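Local coordinates for protein rhamnosidase B (Bacillus sp., PDB 2OKX) that hydrolyses terminal alpha-L-rhamnose from glycosides, as a glycoside hydrolase of family 78, with inversion at the anomeric carbon, at residues Asn7-Trp12 with Ala176-Pro181; Ser18-Trp23 with Phe97-Phe102; Arg24-Ser29 with Trp129-Leu134; Phe30-Ser35 with Val86-Ala91; Gly38-His43 with Ile115-Arg120. All coordinates share one frame; numbering follows the deposited sequence. Where two conformers were deposited one is given.

Contact 1: Asn7-Trp12 with Ala176-Pro181; sequences NASWIW and ARSIGP
Trp12 and Arg177 hold each other by two backbone bonds, Trp12 N to Arg177 O (3.0 Å) and Arg177 N to Trp12 O (2.9 Å), where strand 9-12 forms the outermost strand of an antiparallel sheet against 174-181. Further along, Trp10 faces two residues instead of one, a beta bulge: Ile179 N donates to Trp10 O at 2.7 Å, while Trp10 N goes to Gly180 O. Ile179 spans the two tryptophans, its CB 4.0 Å from Trp10 CB and its CD1 3.8 Å from Trp12 CB. Towards the other face, Ile11 has CG1 in the crowded position between backbone N and carbonyl carbon (chi1 62°), and its CD1 packs on Ala176 CB at 3.8 Å. Outside the pair, Trp10 stacks on the ring of Trp187, and Trp12 makes a cation-pi contact with Arg24. Pro181 O lies in the plane of the Trp10 indole, at its edge, 3.7 Å from CD1.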
# COMPACT_ATOMS: atom_id res chain seq x y z
N ASN A 7 -23.61 -7.08 24.30
CA ASN A 7 -25.01 -6.82 24.61
C ASN A 7 -25.51 -5.85 23.56
O ASN A 7 -26.39 -5.04 23.81
CB ASN A 7 -25.15 -6.19 26.00
CG ASN A 7 -24.63 -7.09 27.09
OD1 ASN A 7 -25.12 -8.20 27.29
ND2 ASN A 7 -23.61 -6.61 27.82
N ALA A 8 -24.91 -5.94 22.37
CA ALA A 8 -25.28 -5.09 21.26
C ALA A 8 -25.46 -5.97 20.04
O ALA A 8 -25.03 -7.13 20.03
CB ALA A 8 -24.19 -4.05 21.00
N SER A 9 -26.09 -5.43 19.00
CA SER A 9 -26.33 -6.19 17.79
C SER A 9 -25.74 -5.53 16.56
O SER A 9 -25.66 -4.30 16.48
CB SER A 9 -27.84 -6.37 17.58
OG SER A 9 -28.44 -6.99 18.71
N TRP A 10 -25.31 -6.34 15.60
CA TRP A 10 -24.78 -5.82 14.35
C TRP A 10 -25.97 -5.19 13.65
O TRP A 10 -27.04 -5.81 13.57
CB TRP A 10 -24.24 -6.94 13.46
CG TRP A 10 -22.85 -7.40 13.76
CD1 TRP A 10 -22.48 -8.47 14.52
CD2 TRP A 10 -21.65 -6.83 13.24
NE1 TRP A 10 -21.11 -8.60 14.50
CE2 TRP A 10 -20.58 -7.61 13.73
CE3 TRP A 10 -21.36 -5.73 12.41
CZ2 TRP A 10 -19.24 -7.33 13.41
CZ3 TRP A 10 -20.03 -5.46 12.10
CH2 TRP A 10 -18.99 -6.25 12.59
N ILE A 11 -25.81 -3.98 13.16
CA ILE A 11 -26.91 -3.31 12.47
C ILE A 11 -26.47 -2.71 11.14
O ILE A 11 -25.29 -2.44 10.92
CB ILE A 11 -27.52 -2.18 13.32
CG1 ILE A 11 -26.47 -1.10 13.59
CG2 ILE A 11 -28.06 -2.74 14.62
CD1 ILE A 11 -27.01 0.13 14.31
N TRP A 12 -27.44 -2.52 10.26
CA TRP A 12 -27.17 -1.92 8.96
C TRP A 12 -28.45 -1.19 8.56
O TRP A 12 -29.33 -0.98 9.39
CB TRP A 12 -26.82 -3.00 7.92
CG TRP A 12 -26.28 -2.42 6.64
CD1 TRP A 12 -26.80 -2.58 5.39
CD2 TRP A 12 -25.15 -1.55 6.50
NE1 TRP A 12 -26.07 -1.86 4.47
CE2 TRP A 12 -25.04 -1.22 5.13
CE3 TRP A 12 -24.21 -1.03 7.40
CZ2 TRP A 12 -24.04 -0.38 4.63
CZ3 TRP A 12 -23.20 -0.19 6.90
CH2 TRP A 12 -23.13 0.13 5.53
N ALA A 176 -32.57 1.54 12.10
CA ALA A 176 -31.57 0.58 11.66
C ALA A 176 -32.16 -0.83 11.74
O ALA A 176 -33.08 -1.07 12.52
CB ALA A 176 -30.32 0.67 12.52
N ARG A 177 -31.62 -1.74 10.94
CA ARG A 177 -32.10 -3.12 10.93
C ARG A 177 -31.06 -4.02 11.59
O ARG A 177 -29.89 -4.01 11.22
CB ARG A 177 -32.32 -3.58 9.48
CG ARG A 177 -33.13 -2.61 8.64
CD ARG A 177 -33.27 -3.09 7.20
NE ARG A 177 -33.97 -2.12 6.36
CZ ARG A 177 -34.30 -2.33 5.09
NH1 ARG A 177 -34.94 -1.38 4.41
NH2 ARG A 177 -34.00 -3.47 4.49
N SER A 178 -31.50 -4.81 12.57
CA SER A 178 -30.59 -5.71 13.26
C SER A 178 -30.22 -6.88 12.36
O SER A 178 -31.06 -7.40 11.64
CB SER A 178 -31.24 -6.25 14.54
OG SER A 178 -30.40 -7.20 15.17
N ILE A 179 -28.95 -7.27 12.39
CA ILE A 179 -28.45 -8.37 11.58
C ILE A 179 -28.28 -9.61 12.45
O ILE A 179 -28.38 -10.74 11.98
CB ILE A 179 -27.09 -8.03 10.93
CG1 ILE A 179 -27.25 -6.83 9.99
CG2 ILE A 179 -26.56 -9.23 10.16
CD1 ILE A 179 -25.95 -6.37 9.36
N GLY A 180 -28.02 -9.37 13.73
CA GLY A 180 -27.83 -10.47 14.66
C GLY A 180 -26.85 -10.10 15.77
O GLY A 180 -26.23 -9.05 15.71
N PRO A 181 -26.71 -10.96 16.79
CA PRO A 181 -25.79 -10.66 17.89
C PRO A 181 -24.34 -10.87 17.46
O PRO A 181 -24.07 -11.23 16.31
CB PRO A 181 -26.21 -11.66 18.95
CG PRO A 181 -26.57 -12.86 18.13
CD PRO A 181 -27.38 -12.25 17.00

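Contact 2: Ser18-Trp23 with Phe97-Phe102; sequences SPRNEW and FGVSNF
Phe97 O takes a nearly straight hydrogen bond from Asn21 N (2.9 Å, N-H...O angle 173°), with the donor standing well above the carbonyl plane, 52° out of it. The same oxygen also has Arg20 CA against it, in a CA-H...O contact of 3.5 Å. One residue on, Gly98 is the point where the two segments press together: its CA touches Pro19 O at 3.4 Å and Ser18 OG at 3.5 Å. With positive phi and no side chain, Gly98 lets the backbones come this near. Pro19 O is buried here and has no hydrogen-bond partner in the model, whereas Ser18 OG is bonded to His96 and Arg106. The contact lies where strand 22-31 begins and its antiparallel neighbour 87-96, in the large sheet of the N-terminal domain, ends, just past the backbone bonding of Glu22 with His96. Arg20 stretches out from there, CG anti to the backbone N (chi1 175°) and the chain extended as far as NE. It lies alongside Val99, both pointing the same way, with NH1 3.8 Å from Val99 CG2, and NH2 forms a salt bridge with Asp224. The amide of Asn21 is engaged elsewhere, OD1 bonding to Ser141 OG. Beyond Val99 the loop carries Phe102 to the rings of His310 and Trp622.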
# COMPACT_ATOMS: atom_id res chain seq x y z
N SER A 18 -24.91 -5.94 1.06
CA SER A 18 -23.53 -5.55 0.80
C SER A 18 -23.46 -4.67 -0.44
O SER A 18 -23.04 -5.10 -1.51
CB SER A 18 -22.66 -6.80 0.60
OG SER A 18 -21.30 -6.47 0.39
N PRO A 19 -23.89 -3.41 -0.30
CA PRO A 19 -23.87 -2.47 -1.42
C PRO A 19 -22.45 -2.08 -1.80
O PRO A 19 -21.54 -2.14 -0.97
CB PRO A 19 -24.67 -1.29 -0.88
CG PRO A 19 -24.31 -1.29 0.57
CD PRO A 19 -24.38 -2.76 0.93
N ARG A 20 -22.27 -1.68 -3.05
CA ARG A 20 -20.95 -1.28 -3.53
C ARG A 20 -20.65 0.16 -3.14
O ARG A 20 -21.48 1.05 -3.30
CB ARG A 20 -20.88 -1.39 -5.05
CG ARG A 20 -19.57 -0.86 -5.67
CD ARG A 20 -19.77 -0.53 -7.14
NE ARG A 20 -18.58 0.02 -7.80
CZ ARG A 20 -17.55 -0.71 -8.23
NH1 ARG A 20 -17.54 -2.03 -8.07
NH2 ARG A 20 -16.55 -0.11 -8.87
N ASN A 21 -19.44 0.38 -2.62
CA ASN A 21 -18.98 1.72 -2.27
C ASN A 21 -20.07 2.60 -1.65
O ASN A 21 -20.40 3.65 -2.19
CB ASN A 21 -18.44 2.37 -3.55
CG ASN A 21 -17.77 3.72 -3.31
OD1 ASN A 21 -17.58 4.50 -4.24
ND2 ASN A 21 -17.41 3.98 -2.07
N GLU A 22 -20.61 2.18 -0.52
CA GLU A 22 -21.65 2.96 0.14
C GLU A 22 -21.22 3.45 1.52
O GLU A 22 -20.76 2.66 2.35
CB GLU A 22 -22.94 2.14 0.28
CG GLU A 22 -24.07 2.88 1.00
CD GLU A 22 -25.35 2.07 1.08
OE1 GLU A 22 -25.65 1.51 2.16
OE2 GLU A 22 -26.05 1.99 0.05
N TRP A 23 -21.39 4.74 1.76
CA TRP A 23 -21.06 5.33 3.05
C TRP A 23 -22.38 5.56 3.78
O TRP A 23 -23.25 6.28 3.28
CB TRP A 23 -20.29 6.64 2.85
CG TRP A 23 -18.92 6.43 2.25
CD1 TRP A 23 -18.39 5.26 1.80
CD2 TRP A 23 -17.91 7.43 2.06
NE1 TRP A 23 -17.11 5.46 1.33
CE2 TRP A 23 -16.79 6.78 1.48
CE3 TRP A 23 -17.83 8.81 2.31
CZ2 TRP A 23 -15.61 7.47 1.15
CZ3 TRP A 23 -16.66 9.49 1.98
CH2 TRP A 23 -15.57 8.81 1.41
N PHE A 97 -17.29 -1.32 1.43
CA PHE A 97 -16.77 -1.47 0.08
C PHE A 97 -17.64 -2.32 -0.84
O PHE A 97 -17.85 -1.96 -2.00
CB PHE A 97 -15.35 -2.06 0.12
CG PHE A 97 -14.38 -1.25 0.94
CD1 PHE A 97 -14.41 0.14 0.92
CD2 PHE A 97 -13.40 -1.88 1.70
CE1 PHE A 97 -13.49 0.90 1.65
CE2 PHE A 97 -12.46 -1.14 2.43
CZ PHE A 97 -12.51 0.26 2.40
N GLY A 98 -18.14 -3.44 -0.33
CA GLY A 98 -18.96 -4.32 -1.14
C GLY A 98 -18.13 -5.02 -2.20
O GLY A 98 -18.66 -5.66 -3.11
N VAL A 99 -16.81 -4.89 -2.08
CA VAL A 99 -15.87 -5.49 -3.02
C VAL A 99 -14.62 -5.89 -2.25
O VAL A 99 -14.14 -5.12 -1.41
CB VAL A 99 -15.47 -4.48 -4.13
CG1 VAL A 99 -14.43 -5.09 -5.05
CG2 VAL A 99 -16.70 -4.06 -4.91
N SER A 100 -14.09 -7.08 -2.51
CA SER A 100 -12.89 -7.53 -1.81
C SER A 100 -11.64 -6.82 -2.34
O SER A 100 -11.62 -6.38 -3.49
CB SER A 100 -12.71 -9.04 -1.98
OG SER A 100 -13.76 -9.78 -1.36
N ASN A 101 -10.62 -6.69 -1.50
CA ASN A 101 -9.36 -6.08 -1.91
C ASN A 101 -8.19 -6.74 -1.16
O ASN A 101 -8.37 -7.80 -0.56
CB ASN A 101 -9.36 -4.55 -1.73
CG ASN A 101 -9.65 -4.11 -0.30
OD1 ASN A 101 -9.11 -4.65 0.66
ND2 ASN A 101 -10.49 -3.09 -0.16
N PHE A 102 -7.02 -6.12 -1.19
CA PHE A 102 -5.83 -6.69 -0.54
C PHE A 102 -5.76 -6.51 0.98
O PHE A 102 -4.80 -6.95 1.61
CB PHE A 102 -4.55 -6.10 -1.15
CG PHE A 102 -4.29 -6.52 -2.58
CD1 PHE A 102 -5.34 -6.85 -3.44
CD2 PHE A 102 -2.99 -6.48 -3.10
CE1 PHE A 102 -5.10 -7.11 -4.80
CE2 PHE A 102 -2.74 -6.74 -4.44
CZ PHE A 102 -3.80 -7.05 -5.30

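Contact 3: Arg24-Ser29 with Trp129-Leu134; sequences RCFRGS and WRTERL
Thr131 OG1 donates to Cys25 O at 2.8 Å and accepts from Arg24 NH1 at 3.1 Å, the latter bond lying almost in the guanidinium plane. This is the tight end of an antiparallel pairing between strands 22-31 and 130-133. Thr131 puts OG1 anti to its backbone N (chi1 -179°), where it also sits over one face of the Phe26 ring, 3.5 Å from CE2 and offset toward the rim. Cys25 O is gripped twice, since Glu132 N (3.2 Å) reaches it from the face opposite to Thr131 OG1. Tight packing returns at Gly28, whose CA lies over the Trp129 ring, 3.7 Å from the centroid of the six-membered ring and only 14° off its normal, a CH-pi contact in which the bare backbone meets the indole. On the other face Cys25 SG packs on Leu134 CD1 at 3.7 Å, but Arg27 and Arg130 are looser: joined by their backbones, they send their side-chain ends away, Arg27 to Asp170 and the carbonyl of Trp163, Arg130 to the carbonyl of Trp173. The solvent side is at the Arg24 end, where a water spans Arg24 NH1 (3.1 Å) and Thr131 O. Strand 22-31 has 87-96 on its other flank, and 130-133 has 174-181; across the face bearing Phe26 and Trp129 lies Ile11, with Ile90 also touching Trp129.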
# COMPACT_ATOMS: atom_id res chain seq x y z
N ARG A 24 -22.54 4.94 4.94
CA ARG A 24 -23.78 5.05 5.70
C ARG A 24 -23.59 5.61 7.11
O ARG A 24 -22.66 5.24 7.82
CB ARG A 24 -24.44 3.67 5.77
CG ARG A 24 -25.68 3.57 6.63
CD ARG A 24 -26.35 2.21 6.44
NE ARG A 24 -26.96 2.10 5.12
CZ ARG A 24 -28.10 2.68 4.77
NH1 ARG A 24 -28.77 3.42 5.64
NH2 ARG A 24 -28.58 2.53 3.54
N CYS A 25 -24.50 6.51 7.49
CA CYS A 25 -24.47 7.15 8.80
C CYS A 25 -25.36 6.45 9.82
O CYS A 25 -26.42 5.92 9.47
CB CYS A 25 -24.94 8.60 8.69
SG CYS A 25 -24.07 9.62 7.49
N PHE A 26 -24.92 6.45 11.08
CA PHE A 26 -25.68 5.85 12.16
C PHE A 26 -25.68 6.81 13.35
O PHE A 26 -24.68 7.47 13.62
CB PHE A 26 -25.08 4.51 12.60
CG PHE A 26 -25.18 3.43 11.56
CD1 PHE A 26 -24.20 3.29 10.58
CD2 PHE A 26 -26.25 2.55 11.56
CE1 PHE A 26 -24.30 2.30 9.61
CE2 PHE A 26 -26.36 1.55 10.60
CZ PHE A 26 -25.38 1.43 9.62
N ARG A 27 -26.82 6.88 14.04
CA ARG A 27 -26.96 7.75 15.21
C ARG A 27 -27.65 7.01 16.34
O ARG A 27 -28.65 6.32 16.13
CB ARG A 27 -27.76 9.01 14.87
CG ARG A 27 -26.99 10.06 14.07
CD ARG A 27 -27.89 11.22 13.68
NE ARG A 27 -28.49 11.86 14.85
CZ ARG A 27 -27.88 12.78 15.60
NH1 ARG A 27 -26.65 13.17 15.31
NH2 ARG A 27 -28.51 13.29 16.65
N GLY A 28 -27.10 7.15 17.54
CA GLY A 28 -27.66 6.51 18.71
C GLY A 28 -27.50 7.44 19.89
O GLY A 28 -26.45 8.06 20.05
N SER A 29 -28.53 7.54 20.72
CA SER A 29 -28.47 8.41 21.89
C SER A 29 -28.79 7.63 23.15
O SER A 29 -29.37 6.55 23.09
CB SER A 29 -29.44 9.58 21.74
OG SER A 29 -29.08 10.41 20.65
N TRP A 129 -31.54 2.52 16.88
CA TRP A 129 -30.66 3.49 16.23
C TRP A 129 -31.24 3.95 14.90
O TRP A 129 -32.04 3.25 14.28
CB TRP A 129 -29.28 2.88 16.02
CG TRP A 129 -28.45 2.80 17.26
CD1 TRP A 129 -28.84 2.31 18.48
CD2 TRP A 129 -27.08 3.19 17.41
NE1 TRP A 129 -27.79 2.37 19.37
CE2 TRP A 129 -26.70 2.91 18.74
CE3 TRP A 129 -26.13 3.75 16.54
CZ2 TRP A 129 -25.41 3.16 19.22
CZ3 TRP A 129 -24.85 4.01 17.02
CH2 TRP A 129 -24.51 3.71 18.35
N ARG A 130 -30.80 5.12 14.45
CA ARG A 130 -31.25 5.70 13.19
C ARG A 130 -30.13 5.55 12.16
O ARG A 130 -28.95 5.51 12.52
CB ARG A 130 -31.56 7.18 13.37
CG ARG A 130 -32.55 7.49 14.48
CD ARG A 130 -33.97 7.38 14.00
NE ARG A 130 -34.91 7.92 14.98
CZ ARG A 130 -36.18 8.22 14.71
NH1 ARG A 130 -36.66 8.03 13.50
NH2 ARG A 130 -36.96 8.72 15.66
N THR A 131 -30.50 5.49 10.88
CA THR A 131 -29.51 5.35 9.82
C THR A 131 -30.00 5.88 8.48
O THR A 131 -31.18 5.78 8.14
CB THR A 131 -29.08 3.88 9.64
OG1 THR A 131 -28.09 3.79 8.61
CG2 THR A 131 -30.28 3.01 9.27
N GLU A 132 -29.06 6.43 7.71
CA GLU A 132 -29.32 6.98 6.38
C GLU A 132 -27.98 7.04 5.65
O GLU A 132 -26.93 7.17 6.29
CB GLU A 132 -29.89 8.40 6.46
CG GLU A 132 -31.32 8.52 6.99
CD GLU A 132 -32.36 7.94 6.04
OE1 GLU A 132 -32.38 8.34 4.86
OE2 GLU A 132 -33.17 7.10 6.49
N ARG A 133 -28.00 6.93 4.33
CA ARG A 133 -26.76 7.00 3.57
C ARG A 133 -26.22 8.41 3.71
O ARG A 133 -26.99 9.36 3.91
CB ARG A 133 -27.00 6.71 2.09
CG ARG A 133 -27.12 5.24 1.74
CD ARG A 133 -26.92 5.05 0.25
NE ARG A 133 -25.62 5.57 -0.17
CZ ARG A 133 -25.24 5.71 -1.43
NH1 ARG A 133 -26.06 5.37 -2.42
NH2 ARG A 133 -24.05 6.20 -1.71
N LEU A 134 -24.90 8.56 3.61
CA LEU A 134 -24.30 9.88 3.69
C LEU A 134 -24.78 10.64 2.46
O LEU A 134 -24.54 10.22 1.33
CB LEU A 134 -22.77 9.78 3.67
CG LEU A 134 -22.01 11.11 3.70
CD1 LEU A 134 -22.22 11.78 5.06
CD2 LEU A 134 -20.53 10.86 3.46
O HOH W 1 -31.81 4.20 5.67

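Contact 4: Phe30-Ser35 with Val86-Ala91; sequences FDAPAS and VRNTIA
Phe30 lays its ring over Asn88. Beyond CB, chi1 67° puts CG between the backbone N and the carbonyl carbon. CD1 comes first, 3.9 Å from Asn88 O. CE1 lies 3.6 Å from Asn88 CB, and at the ring edge it meets Ile90 CG1 at 3.9 Å. CZ, the tip, returns to Asn88 CB at 3.7 Å. The Asn88 CB thus sits beneath one face in a CH-pi contact, 28° off the ring normal, and the amide plane is turned 25° from the ring. All this rides on an antiparallel hydrogen-bonded pair at the ends of strands 22-31 and 87-96, central neighbours in the sheet of the N-terminal beta domain, with Phe30 N bonded to Asn88 O (3.0 Å) and Asn88 N to Phe30 O (2.7 Å). As strand 22-31 ends, Ala32 N still donates to Val86 O at 3.1 Å, from above the carbonyl plane. The amide of Asn88 is held from outside, OD1 accepting from Asn55 ND2 and Arg83 N. On the opposite face Asp31 and Arg87 form the adjacent non-hydrogen-bonded pair; their charged ends do not meet, and Arg87 extends to the carbonyl of Pro166.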
# COMPACT_ATOMS: atom_id res chain seq x y z
N PHE A 30 -28.41 8.19 24.28
CA PHE A 30 -28.66 7.57 25.57
C PHE A 30 -28.43 8.60 26.67
O PHE A 30 -27.71 9.58 26.48
CB PHE A 30 -27.74 6.37 25.80
CG PHE A 30 -26.29 6.74 25.95
CD1 PHE A 30 -25.52 7.09 24.84
CD2 PHE A 30 -25.69 6.74 27.20
CE1 PHE A 30 -24.18 7.44 24.98
CE2 PHE A 30 -24.35 7.09 27.35
CZ PHE A 30 -23.59 7.44 26.24
N ASP A 31 -29.05 8.37 27.82
CA ASP A 31 -28.90 9.26 28.96
C ASP A 31 -27.79 8.71 29.84
O ASP A 31 -27.90 7.59 30.35
CB ASP A 31 -30.21 9.35 29.73
CG ASP A 31 -31.35 9.89 28.88
OD1 ASP A 31 -32.49 9.94 29.38
OD2 ASP A 31 -31.10 10.27 27.72
N ALA A 32 -26.72 9.47 30.00
CA ALA A 32 -25.59 9.05 30.82
C ALA A 32 -25.85 9.38 32.29
O ALA A 32 -26.38 10.44 32.62
CB ALA A 32 -24.32 9.72 30.35
N PRO A 33 -25.46 8.46 33.19
CA PRO A 33 -25.66 8.68 34.63
C PRO A 33 -25.02 9.98 35.12
O PRO A 33 -24.15 10.54 34.45
CB PRO A 33 -25.02 7.44 35.25
CG PRO A 33 -23.94 7.09 34.27
CD PRO A 33 -24.66 7.25 32.95
N ALA A 34 -25.46 10.45 36.28
CA ALA A 34 -24.93 11.67 36.86
C ALA A 34 -23.45 11.50 37.19
O ALA A 34 -22.69 12.46 37.22
CB ALA A 34 -25.70 12.03 38.13
N SER A 35 -23.05 10.25 37.43
CA SER A 35 -21.66 9.94 37.75
C SER A 35 -21.34 8.49 37.42
O SER A 35 -22.20 7.62 37.50
CB SER A 35 -21.38 10.21 39.23
OG SER A 35 -22.17 9.38 40.06
N VAL A 86 -26.75 13.84 31.44
CA VAL A 86 -27.57 14.32 30.34
C VAL A 86 -27.54 13.40 29.12
O VAL A 86 -26.84 12.39 29.10
CB VAL A 86 -27.14 15.73 29.90
CG1 VAL A 86 -27.34 16.72 31.05
CG2 VAL A 86 -25.69 15.72 29.45
N ARG A 87 -28.32 13.77 28.11
CA ARG A 87 -28.40 13.00 26.87
C ARG A 87 -27.11 13.10 26.07
O ARG A 87 -26.58 14.20 25.86
CB ARG A 87 -29.58 13.49 26.02
CG ARG A 87 -29.60 12.97 24.59
CD ARG A 87 -30.89 13.36 23.89
NE ARG A 87 -30.81 13.20 22.44
CZ ARG A 87 -30.07 13.97 21.65
NH1 ARG A 87 -30.06 13.75 20.34
NH2 ARG A 87 -29.36 14.96 22.16
N ASN A 88 -26.61 11.95 25.64
CA ASN A 88 -25.38 11.86 24.86
C ASN A 88 -25.70 11.27 23.50
O ASN A 88 -26.64 10.48 23.36
CB ASN A 88 -24.37 10.97 25.59
CG ASN A 88 -23.73 11.65 26.78
OD1 ASN A 88 -22.68 12.29 26.65
ND2 ASN A 88 -24.37 11.55 27.94
N THR A 89 -24.92 11.64 22.49
CA THR A 89 -25.14 11.14 21.14
C THR A 89 -23.91 10.46 20.53
O THR A 89 -22.81 11.01 20.56
CB THR A 89 -25.57 12.28 20.20
OG1 THR A 89 -26.76 12.89 20.71
CG2 THR A 89 -25.82 11.74 18.80
N ILE A 90 -24.13 9.27 19.99
CA ILE A 90 -23.07 8.51 19.34
C ILE A 90 -23.40 8.53 17.86
O ILE A 90 -24.52 8.19 17.46
CB ILE A 90 -23.02 7.05 19.81
CG1 ILE A 90 -22.86 6.98 21.33
CG2 ILE A 90 -21.87 6.33 19.12
CD1 ILE A 90 -21.59 7.64 21.85
N ALA A 91 -22.44 8.94 17.03
CA ALA A 91 -22.64 9.00 15.59
C ALA A 91 -21.51 8.25 14.91
O ALA A 91 -20.35 8.37 15.30
CB ALA A 91 -22.68 10.44 15.13

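Contact 5: Gly38-His43 with Ile115-Arg120; sequences GPAMLH and IEADGR
His43 and Glu116 present their flat groups at right angles, the imidazole and carboxylate planes 90° apart. NE2 and OE1 stand 4.0 Å from each other, and a water bridges them: it lies in the imidazole plane at the ring edge, 2.8 Å from His43 NE2, and donates to Glu116 OE1. ND1, the other ring nitrogen, bonds to Ser75 OG. On the reverse face Leu42 and Ile115 cross obliquely. Leu42 CG, anti to the backbone N (chi1 -168°), rests on Ile115 CG1 at 3.8 Å, and both side chains continue inward to Ile90. Between the two faces runs the ladder of strands 41-47 and 110-117, antiparallel neighbours in the second sheet of the N-terminal beta domain, with Met41 N bonded to Glu116 O (2.8 Å) and Glu116 N to Met41 O (2.7 Å). Strand 110-117 then turns back into 120-124 as a beta hairpin through a type I' turn, Ala117 to Arg120, with Asp118 and Gly119 both at positive phi. The Asp118 carboxylate swings back across the strand end: OD2 uses its syn lone pair to take Gly38 N at 2.7 Å in a bent bond (136° at H), and OD1 accepts Glu37 N. A second water accepts from Asp118 N (2.7 Å) and lies 2.8 Å from Pro39 O.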
# COMPACT_ATOMS: atom_id res chain seq x y z
N GLY A 38 -15.80 3.70 37.26
CA GLY A 38 -14.82 3.23 36.31
C GLY A 38 -14.88 3.98 34.99
O GLY A 38 -15.72 4.87 34.83
N PRO A 39 -14.01 3.65 34.03
CA PRO A 39 -13.99 4.32 32.73
C PRO A 39 -15.15 3.88 31.83
O PRO A 39 -15.54 2.72 31.84
CB PRO A 39 -12.64 3.90 32.15
CG PRO A 39 -12.50 2.51 32.66
CD PRO A 39 -12.94 2.64 34.11
N ALA A 40 -15.69 4.83 31.08
CA ALA A 40 -16.78 4.53 30.17
C ALA A 40 -16.12 4.09 28.87
O ALA A 40 -15.56 4.90 28.14
CB ALA A 40 -17.63 5.78 29.94
N MET A 41 -16.18 2.79 28.59
CA MET A 41 -15.58 2.23 27.39
C MET A 41 -16.58 2.05 26.26
O MET A 41 -17.73 1.65 26.48
CB MET A 41 -14.93 0.87 27.71
CG MET A 41 -13.84 0.91 28.77
SD MET A 41 -12.51 2.07 28.36
CE MET A 41 -11.67 1.17 27.03
N LEU A 42 -16.13 2.35 25.04
CA LEU A 42 -16.96 2.20 23.86
C LEU A 42 -16.25 1.19 22.96
O LEU A 42 -15.18 1.47 22.41
CB LEU A 42 -17.11 3.55 23.13
CG LEU A 42 -18.17 3.62 22.03
CD1 LEU A 42 -18.44 5.08 21.68
CD2 LEU A 42 -17.69 2.85 20.80
N HIS A 43 -16.84 0.01 22.85
CA HIS A 43 -16.30 -1.08 22.04
C HIS A 43 -16.99 -1.05 20.69
O HIS A 43 -18.21 -1.01 20.62
CB HIS A 43 -16.55 -2.40 22.75
CG HIS A 43 -16.11 -2.41 24.18
ND1 HIS A 43 -14.79 -2.52 24.56
CD2 HIS A 43 -16.82 -2.32 25.33
CE1 HIS A 43 -14.70 -2.50 25.87
NE2 HIS A 43 -15.92 -2.37 26.37
N ILE A 115 -21.46 0.85 24.65
CA ILE A 115 -20.80 1.67 25.67
C ILE A 115 -21.04 0.99 27.00
O ILE A 115 -22.19 0.73 27.38
CB ILE A 115 -21.38 3.09 25.71
CG1 ILE A 115 -21.09 3.81 24.39
CG2 ILE A 115 -20.78 3.86 26.88
CD1 ILE A 115 -21.59 5.24 24.35
N GLU A 116 -19.96 0.70 27.71
CA GLU A 116 -20.05 0.02 29.00
C GLU A 116 -19.29 0.78 30.08
O GLU A 116 -18.22 1.33 29.84
CB GLU A 116 -19.50 -1.40 28.88
CG GLU A 116 -19.48 -2.19 30.17
CD GLU A 116 -19.03 -3.63 29.98
OE1 GLU A 116 -17.88 -3.84 29.52
OE2 GLU A 116 -19.82 -4.55 30.28
N ALA A 117 -19.87 0.80 31.28
CA ALA A 117 -19.26 1.48 32.41
C ALA A 117 -19.75 0.84 33.70
O ALA A 117 -20.95 0.69 33.92
CB ALA A 117 -19.63 2.96 32.39
N ASP A 118 -18.80 0.45 34.55
CA ASP A 118 -19.13 -0.17 35.83
C ASP A 118 -19.94 -1.45 35.61
O ASP A 118 -20.92 -1.71 36.31
CB ASP A 118 -19.93 0.82 36.69
CG ASP A 118 -19.15 2.09 36.99
OD1 ASP A 118 -19.76 3.07 37.46
OD2 ASP A 118 -17.92 2.09 36.77
N GLY A 119 -19.52 -2.23 34.61
CA GLY A 119 -20.19 -3.48 34.30
C GLY A 119 -21.60 -3.33 33.75
O GLY A 119 -22.30 -4.32 33.57
N ARG A 120 -22.00 -2.10 33.49
CA ARG A 120 -23.34 -1.83 32.96
C ARG A 120 -23.29 -1.28 31.54
O ARG A 120 -22.43 -0.47 31.21
CB ARG A 120 -24.07 -0.84 33.86
CG ARG A 120 -24.47 -1.39 35.22
CD ARG A 120 -24.79 -0.27 36.21
NE ARG A 120 -25.70 0.72 35.67
CZ ARG A 120 -26.94 0.47 35.26
NH1 ARG A 120 -27.70 1.45 34.79
NH2 ARG A 120 -27.44 -0.76 35.34
O HOH W 2 -16.27 1.33 34.19
O HOH W 3 -16.12 -2.10 29.13

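Overall arrangement
Contacts 1, 3 and 4 lie in one seven-stranded antiparallel sheet of the N-terminal region and contact 2 at its end, where 87-96 passes into a loop; contact 5 lies in the five-stranded sheet packed on it, an arrangement consistent with the beta-sandwich of galactose-binding-like domains. Strand 22-31 serves contacts 2, 3 and 4 in turn, centres about 18 Å (2 to 3) and 17 Å (3 to 4) apart. Contact 1 encloses all the others along the chain, strand 9-12 forming the sheet edge. Contacts 4 and 5, centres about 12 Å apart, meet where Phe30 and Ile90 touch Ile115, joining the two sheets. Contact 2 lies nearest the chain's centre, its loop reaching toward the catalytic domain.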